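Local coordinates for LYND (Lyngbya aestuarii, PDB 4V1T), which probably acts as an ATP-dependent YcaO-type cyclodehydratase that converts cysteine residues of cyanobactin precursor peptides into thiazolines, at residues E218-R223 / G390-L395; L563-V568 / L595-D600. All coordinates share one frame; numbering follows the deposited sequence.

From the N terminus, the chain passes the zinc-binding Cys203 and Cys206 before entering helix 216-225. Contact 1 closes a long loop there: 166 residues later, the segment 390-395, between strand 381-385 and helix 395-401, returns to that helix. The loop holds helix 250-275 and the second zinc-binding pair, Cys311 and Cys314. Contact 2 closes a much shorter loop of 26 residues, carrying helix 576-587, and ties the chain after helix 538-561 to the end of strand 590-596. The two loops follow in series, neither nested nor crossing. The centres of contact 1 and contact 2 are 43 Å apart, and both segments of contact 2 belong to the YcaO cyclodehydratase part of the chain.

Contact 1. Residues E218-R223 / G390-L395; sequences EASVLR and GSATSL
Two side chains on one flank of helix 216-225, Ser220 and Arg223, reach across to the backbone of 390-395, where the chain runs without regular structure into its next helix. Ser220 has its OG anti to the backbone N (chi1 -180°), which swings the hydroxyl out from the helix. That OG gives its proton to Ala392 O at 2.9 Å, approaching from above the carbonyl plane, 58° out of it, rather than along a lone pair. Gln224 NE2 also bonds this hydroxyl, so OG has two hydrogen-bond partners. The methyl of Ala392 lies beside the same oxygen, with CB 4.0 Å from Ser220 OG.

Arg223 starts with CG anti to the carbonyl carbon and bends at chi3 (-64°), folding its guanidinium back along its own helix. NE makes a weak 2.8 Å bond to Ala219 O, a carbonyl already taken by the backbone N of Arg223. This tether points the far end of the group at the loop: NH1 bonds Gly390 O at 3.1 Å, near the guanidinium plane, although NH1 sits too close to a neighbour for its exact place to be trusted. Ala392 N stands 3.3 Å above one guanidinium face, offset toward its rim; it and Arg223 NH1 are both donors, so no hydrogen bond joins them. Ser391 brings its OG to the edge of the group, in its plane.

Two hydrogen bonds from helix 216-225 to backbone carbonyls thus dock it on the chain leading into helix 395-401. Ser394 OG caps helix 395-401 through Gly397 N, and Leu398 and Thr401 of that helix touch Ser220 and Ala392 respectively. Tyr24 of the second subunit packs on Val221 and Thr35 of that subunit on Leu395, so both helices take part in the subunit interface.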
# COMPACT_ATOMS: atom_id res chain seq x y z
N GLU B 218 -16.36 -21.56 11.08
CA GLU B 218 -17.79 -21.74 10.94
C GLU B 218 -18.10 -23.02 10.15
O GLU B 218 -18.92 -23.83 10.57
CB GLU B 218 -18.42 -20.53 10.25
CG GLU B 218 -19.94 -20.57 10.16
CD GLU B 218 -20.52 -19.48 9.26
OE1 GLU B 218 -20.57 -19.67 8.01
OE2 GLU B 218 -20.94 -18.43 9.79
N ALA B 219 -17.42 -23.18 9.02
CA ALA B 219 -17.66 -24.31 8.13
C ALA B 219 -17.35 -25.64 8.81
O ALA B 219 -18.04 -26.64 8.58
CB ALA B 219 -16.82 -24.16 6.86
N SER B 220 -16.31 -25.65 9.65
CA SER B 220 -15.86 -26.89 10.28
C SER B 220 -16.80 -27.29 11.39
O SER B 220 -17.08 -28.48 11.60
CB SER B 220 -14.43 -26.74 10.81
OG SER B 220 -13.99 -27.95 11.42
N VAL B 221 -17.29 -26.29 12.10
CA VAL B 221 -18.31 -26.46 13.12
C VAL B 221 -19.56 -27.04 12.50
O VAL B 221 -20.17 -27.96 13.04
CB VAL B 221 -18.63 -25.12 13.83
CG1 VAL B 221 -20.00 -25.14 14.49
CG2 VAL B 221 -17.55 -24.79 14.84
N LEU B 222 -19.93 -26.51 11.34
CA LEU B 222 -21.11 -26.97 10.63
C LEU B 222 -20.95 -28.42 10.19
O LEU B 222 -21.86 -29.22 10.36
CB LEU B 222 -21.41 -26.09 9.43
CG LEU B 222 -21.90 -24.67 9.77
CD1 LEU B 222 -21.77 -23.74 8.57
CD2 LEU B 222 -23.33 -24.69 10.28
N ARG B 223 -19.79 -28.75 9.63
CA ARG B 223 -19.46 -30.13 9.25
C ARG B 223 -19.49 -31.04 10.46
O ARG B 223 -20.07 -32.11 10.42
CB ARG B 223 -18.08 -30.20 8.59
CG ARG B 223 -18.11 -29.94 7.09
CD ARG B 223 -16.73 -29.57 6.58
NE ARG B 223 -16.24 -28.30 7.14
CZ ARG B 223 -15.18 -27.65 6.69
NH1 ARG B 223 -14.51 -28.12 5.66
NH2 ARG B 223 -14.78 -26.51 7.24
N GLY B 390 -9.53 -26.32 4.21
CA GLY B 390 -9.67 -27.73 3.97
C GLY B 390 -10.96 -28.14 4.64
O GLY B 390 -11.54 -27.39 5.42
N SER B 391 -11.43 -29.33 4.30
CA SER B 391 -12.60 -29.86 4.94
C SER B 391 -12.12 -30.59 6.18
O SER B 391 -11.53 -31.64 6.09
CB SER B 391 -13.35 -30.79 4.00
OG SER B 391 -13.24 -30.31 2.68
N ALA B 392 -12.35 -29.99 7.33
CA ALA B 392 -11.89 -30.55 8.58
C ALA B 392 -13.09 -30.89 9.40
O ALA B 392 -14.03 -30.12 9.50
CB ALA B 392 -11.01 -29.57 9.31
N THR B 393 -13.05 -32.08 9.96
CA THR B 393 -14.13 -32.60 10.75
C THR B 393 -13.78 -32.65 12.21
O THR B 393 -14.48 -33.27 12.98
CB THR B 393 -14.45 -34.01 10.30
OG1 THR B 393 -13.37 -34.87 10.66
CG2 THR B 393 -14.60 -34.06 8.82
N SER B 394 -12.69 -32.03 12.61
CA SER B 394 -12.26 -32.13 14.00
C SER B 394 -11.51 -30.89 14.43
O SER B 394 -10.99 -30.14 13.60
CB SER B 394 -11.40 -33.38 14.21
OG SER B 394 -10.34 -33.45 13.28
N LEU B 395 -11.46 -30.67 15.74
CA LEU B 395 -10.66 -29.61 16.32
C LEU B 395 -9.18 -29.82 15.96
O LEU B 395 -8.45 -28.86 15.67
CB LEU B 395 -10.85 -29.58 17.83
CG LEU B 395 -10.01 -28.55 18.58
CD1 LEU B 395 -10.37 -27.13 18.16
CD2 LEU B 395 -10.16 -28.72 20.09

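Contact 2. Residues L563-V568 / L595-D600; sequences LRRPAV and LDLTAD
The touching parts of the two segments, 565-568 and 595-598, run 102° apart, and a single bridge joins Ala567 to Leu595, with Asp596 N bonding Pro566 O at 3.2 Å almost exactly along the C=O axis. Just beside this bridge, Arg565 grips Asp596 side-on. Its CG stands anti to the carbonyl carbon, and the chain then bends at chi2 and again at chi3, curling NE back to Asp596 O at 2.8 Å in a nearly straight bond that runs close to the C=O axis. NH2 makes a salt bridge to Asp596 OD2 at 2.9 Å, in the guanidinium plane, and uses the anti lone pair of that oxygen; the two groups meet obliquely, their planes 48° apart. Pro566 CD lies 3.6 Å above the centre of one guanidinium face, and Trp758 adds a cation-pi contact. The other carboxylate oxygen, OD1, takes the hydroxyl of Thr598 at 2.7 Å from above the carboxylate plane and also bonds Tyr689 OH. Leu595 CD2 rests 4.0 Å from Arg565 O, and Val568 CG2 lies 4.1 Å from Asp596 N.

Strand 590-596, within this chain an outermost strand of a three-stranded antiparallel sheet, is thus fastened to the chain leaving helix 538-561. With both oxygens of its buried carboxylate bonded and a guanidinium beside it, Asp596 is probably ionised, its charge balanced by Arg565.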
# COMPACT_ATOMS: atom_id res chain seq x y z
N LEU B 563 23.33 -39.31 1.49
CA LEU B 563 24.53 -39.14 0.69
C LEU B 563 25.38 -38.00 1.22
O LEU B 563 24.85 -37.02 1.73
CB LEU B 563 24.16 -38.88 -0.77
CG LEU B 563 23.35 -39.99 -1.45
CD1 LEU B 563 22.85 -39.53 -2.81
CD2 LEU B 563 24.18 -41.25 -1.59
N ARG B 564 26.69 -38.14 1.09
CA ARG B 564 27.62 -37.06 1.39
C ARG B 564 27.82 -36.22 0.13
O ARG B 564 28.27 -36.74 -0.89
CB ARG B 564 28.96 -37.61 1.90
CG ARG B 564 28.85 -38.55 3.09
CD ARG B 564 28.32 -37.87 4.35
NE ARG B 564 29.35 -37.05 5.01
CZ ARG B 564 29.52 -35.74 4.85
NH1 ARG B 564 28.72 -35.05 4.05
NH2 ARG B 564 30.49 -35.11 5.50
N ARG B 565 27.49 -34.94 0.20
CA ARG B 565 27.53 -34.07 -0.97
C ARG B 565 28.57 -32.97 -0.80
O ARG B 565 28.86 -32.54 0.33
CB ARG B 565 26.15 -33.44 -1.20
CG ARG B 565 25.01 -34.44 -1.41
CD ARG B 565 25.24 -35.32 -2.63
NE ARG B 565 25.47 -34.53 -3.83
CZ ARG B 565 26.22 -34.91 -4.86
NH1 ARG B 565 26.83 -36.07 -4.85
NH2 ARG B 565 26.37 -34.10 -5.90
N PRO B 566 29.12 -32.49 -1.92
CA PRO B 566 30.07 -31.38 -1.86
C PRO B 566 29.39 -30.03 -1.61
O PRO B 566 28.25 -29.84 -2.02
CB PRO B 566 30.72 -31.40 -3.24
CG PRO B 566 29.64 -31.92 -4.13
CD PRO B 566 28.86 -32.91 -3.31
N ALA B 567 30.10 -29.11 -0.95
CA ALA B 567 29.58 -27.76 -0.76
C ALA B 567 29.72 -26.94 -2.04
O ALA B 567 30.32 -27.39 -3.02
CB ALA B 567 30.31 -27.05 0.38
N VAL B 568 29.17 -25.73 -1.99
CA VAL B 568 29.21 -24.80 -3.11
C VAL B 568 30.00 -23.56 -2.71
O VAL B 568 29.68 -22.90 -1.73
CB VAL B 568 27.79 -24.38 -3.55
CG1 VAL B 568 27.85 -23.45 -4.75
CG2 VAL B 568 26.96 -25.62 -3.89
N LEU B 595 24.66 -27.16 -0.29
CA LEU B 595 25.04 -28.46 -0.86
C LEU B 595 24.52 -28.64 -2.29
O LEU B 595 23.44 -28.17 -2.62
CB LEU B 595 24.51 -29.61 -0.00
CG LEU B 595 24.92 -29.66 1.46
CD1 LEU B 595 24.30 -30.88 2.10
CD2 LEU B 595 26.43 -29.67 1.63
N ASP B 596 25.28 -29.33 -3.12
CA ASP B 596 24.86 -29.63 -4.48
C ASP B 596 24.03 -30.92 -4.51
O ASP B 596 24.48 -31.96 -4.06
CB ASP B 596 26.08 -29.78 -5.39
CG ASP B 596 25.70 -30.26 -6.79
OD1 ASP B 596 25.37 -29.40 -7.63
OD2 ASP B 596 25.74 -31.48 -7.04
N LEU B 597 22.82 -30.82 -5.06
CA LEU B 597 21.90 -31.96 -5.19
C LEU B 597 21.65 -32.32 -6.66
O LEU B 597 20.80 -33.16 -6.97
CB LEU B 597 20.57 -31.62 -4.50
CG LEU B 597 20.36 -32.07 -3.06
CD1 LEU B 597 21.62 -31.95 -2.22
CD2 LEU B 597 19.22 -31.27 -2.44
N THR B 598 22.40 -31.69 -7.56
CA THR B 598 22.24 -31.91 -8.98
C THR B 598 22.42 -33.39 -9.33
O THR B 598 23.49 -33.95 -9.12
CB THR B 598 23.25 -31.07 -9.78
OG1 THR B 598 23.24 -29.72 -9.29
CG2 THR B 598 22.89 -31.07 -11.27
N ALA B 599 21.37 -34.01 -9.86
CA ALA B 599 21.36 -35.44 -10.14
C ALA B 599 21.36 -35.71 -11.65
O ALA B 599 21.90 -34.92 -12.42
CB ALA B 599 20.17 -36.11 -9.44
N ASP B 600 20.75 -36.82 -12.07
CA ASP B 600 20.91 -37.32 -13.44
C ASP B 600 20.33 -36.42 -14.54
O ASP B 600 20.68 -36.58 -15.71
CB ASP B 600 20.29 -38.72 -13.56
CG ASP B 600 18.82 -38.75 -13.21
OD1 ASP B 600 18.41 -38.00 -12.29
OD2 ASP B 600 18.07 -39.51 -13.85